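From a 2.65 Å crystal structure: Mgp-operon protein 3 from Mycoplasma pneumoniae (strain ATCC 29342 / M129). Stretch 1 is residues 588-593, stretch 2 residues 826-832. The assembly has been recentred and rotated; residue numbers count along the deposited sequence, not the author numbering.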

# COMPACT_ATOMS: atom_id res chain seq x y z
N ASP A 588 10.41 25.68 11.56
CA ASP A 588 9.45 26.66 12.04
C ASP A 588 8.14 25.95 12.40
O ASP A 588 7.89 24.84 11.91
CB ASP A 588 9.23 27.78 11.01
CG ASP A 588 10.42 28.70 10.84
OD1 ASP A 588 10.95 29.20 11.87
OD2 ASP A 588 10.82 28.93 9.68
N GLY A 589 7.36 26.57 13.28
CA GLY A 589 6.10 26.02 13.77
C GLY A 589 4.99 25.93 12.75
O GLY A 589 4.96 26.68 11.77
N GLY A 590 4.07 25.01 13.01
CA GLY A 590 2.90 24.80 12.17
C GLY A 590 3.06 23.64 11.22
O GLY A 590 4.20 23.29 10.89
N TYR A 591 1.94 23.07 10.77
CA TYR A 591 1.96 21.94 9.84
C TYR A 591 2.70 22.26 8.55
O TYR A 591 3.58 21.49 8.18
CB TYR A 591 0.54 21.40 9.55
CG TYR A 591 0.54 20.20 8.62
CD1 TYR A 591 0.79 18.92 9.11
CD2 TYR A 591 0.30 20.34 7.26
CE1 TYR A 591 0.79 17.81 8.26
CE2 TYR A 591 0.31 19.24 6.40
CZ TYR A 591 0.55 17.98 6.90
OH TYR A 591 0.57 16.89 6.06
N LYS A 592 2.34 23.37 7.87
CA LYS A 592 2.95 23.74 6.58
C LYS A 592 4.45 23.97 6.65
O LYS A 592 5.16 23.52 5.76
CB LYS A 592 2.25 24.93 5.92
CG LYS A 592 2.40 24.90 4.39
CD LYS A 592 1.54 25.94 3.68
CE LYS A 592 1.02 25.45 2.34
NZ LYS A 592 -0.06 24.43 2.50
N ALA A 593 4.94 24.64 7.71
CA ALA A 593 6.37 24.89 7.84
C ALA A 593 7.15 23.60 8.02
O ALA A 593 8.23 23.46 7.45
CB ALA A 593 6.63 25.84 9.00
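Stretch 2 (826-832) DKNSEPI

The first two amides of a helix are held here by carbonyls from a distant part of the chain. Helices begin with NH groups that find no partner inside the helix. At this one, Tyr591 N donates to Asn828 O at 3.1 Å, with an N-H...O angle of 161°. Lys592 N donates to Lys827 O at 3.2 Å, with an angle of 156°. Both bonds run from backbone to backbone, so no side chain of stretch 2 supplies an acceptor. Touching residues are at least 235 positions apart in sequence.

Stretch 2 has no regular helix or strand. Lys827 and Asn828 have phi/psi of -89/-21 and -74/-29, a local turn that presents two successive carbonyls to the helix start. From Ser829 to Pro831 the backbone is extended, with phi between -60 and -70 and psi between 131 and 148. The pairing of the two bonds is antiparallel in order: the later amide of stretch 1 meets the earlier carbonyl of stretch 2. The extended part then passes along the side chain of Tyr591.

The closest CA atoms are those of Gly590, the N-cap residue, and Asn828, 3.8 Å apart. Gly590 CA also makes a CA-H...O contact with Asn828 O at 3.3 Å, so this oxygen serves both the CA and the next amide. Gly590 has phi/psi of 99/157. A CB at this position would be jammed against the carbonyl oxygen of the residue before, which by itself calls for glycine. The neighbouring stretch adds a second restriction, because an ideal CB on Gly590 would lie 2.4 Å from Asn828 ND2, a clash. Gly589 is different: there is room for a CB there. Gly589 O lies 3.2 Å from Asn828 ND2, but the angle is poor and the pair is not a hydrogen bond.

Tyr591 has the largest area covered by stretch 2, 85 Å² of its surface. Its CA-to-CB bond points toward stretch 2, and chi1 is t. Pro831 sits over one face of the ring. Pro831 CD is 3.4 Å from the centroid of the Tyr591 ring and only 7° off the ring normal, a well-centred CH-pi contact. The nearest ring atom, Tyr591 CG, is 3.6 Å from Pro831 CD. Glu830 lies obliquely to the ring, with Tyr591 CD1 4.1 Å from Glu830 CG. Tyr591 CB is 3.7 Å from Ser829 O.

Lys592 also starts toward stretch 2, but its end leads away. Its aliphatic part packs on that of Lys827, with Lys592 CD 3.7 Å from Lys827 CB.

Ser829 points its CA-to-CB bond away from stretch 1. Ser829 OG donates to Asp826 OD2 at 2.7 Å, and Ser829 N makes a weak bond to Asp826 OD2 at 2.9 Å. These bonds span Lys827 and Asn828, the residues whose carbonyls receive the helix amides. The whole contact buries 363 Å², both sides summed.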

# COMPACT_ATOMS: atom_id res chain seq x y z
N ASP A 826 -6.00 29.03 7.70
CA ASP A 826 -4.73 28.90 8.42
C ASP A 826 -3.86 27.72 7.96
O ASP A 826 -4.33 26.57 7.89
CB ASP A 826 -4.97 28.84 9.94
CG ASP A 826 -3.73 29.06 10.79
OD1 ASP A 826 -3.12 30.15 10.69
OD2 ASP A 826 -3.38 28.15 11.57
N LYS A 827 -2.58 28.02 7.65
CA LYS A 827 -1.54 27.07 7.20
C LYS A 827 -0.76 26.44 8.38
O LYS A 827 -0.16 25.38 8.22
CB LYS A 827 -0.61 27.70 6.16
CG LYS A 827 0.19 28.93 6.62
CD LYS A 827 1.59 28.97 6.00
CE LYS A 827 1.67 29.66 4.65
NZ LYS A 827 1.62 31.14 4.78
N ASN A 828 -0.77 27.11 9.55
CA ASN A 828 -0.14 26.65 10.79
C ASN A 828 -0.97 25.52 11.39
O ASN A 828 -0.44 24.65 12.09
CB ASN A 828 -0.04 27.79 11.81
CG ASN A 828 1.24 28.58 11.73
OD1 ASN A 828 1.37 29.54 10.96
ND2 ASN A 828 2.22 28.19 12.54
N SER A 829 -2.29 25.54 11.11
CA SER A 829 -3.25 24.54 11.56
C SER A 829 -3.02 23.23 10.83
O SER A 829 -2.71 23.24 9.63
CB SER A 829 -4.68 25.02 11.34
OG SER A 829 -5.01 26.08 12.22
N GLU A 830 -3.16 22.10 11.55
CA GLU A 830 -3.06 20.77 10.96
C GLU A 830 -4.20 20.57 9.94
O GLU A 830 -5.24 21.20 10.10
CB GLU A 830 -3.08 19.67 12.03
CG GLU A 830 -1.68 19.21 12.42
CD GLU A 830 -1.60 17.80 12.99
OE1 GLU A 830 -1.59 17.67 14.24
OE2 GLU A 830 -1.55 16.84 12.19
N PRO A 831 -4.00 19.81 8.83
CA PRO A 831 -5.08 19.67 7.84
C PRO A 831 -6.32 19.05 8.46
O PRO A 831 -6.22 18.06 9.20
CB PRO A 831 -4.47 18.78 6.75
CG PRO A 831 -3.36 18.06 7.42
CD PRO A 831 -2.82 19.01 8.44
N ILE A 832 -7.47 19.69 8.22
CA ILE A 832 -8.75 19.22 8.76
C ILE A 832 -9.35 18.08 7.90
O ILE A 832 -10.35 17.49 8.30
CB ILE A 832 -9.74 20.39 9.06
CG1 ILE A 832 -10.00 21.28 7.82
CG2 ILE A 832 -9.25 21.21 10.27
CD1 ILE A 832 -11.23 22.27 7.97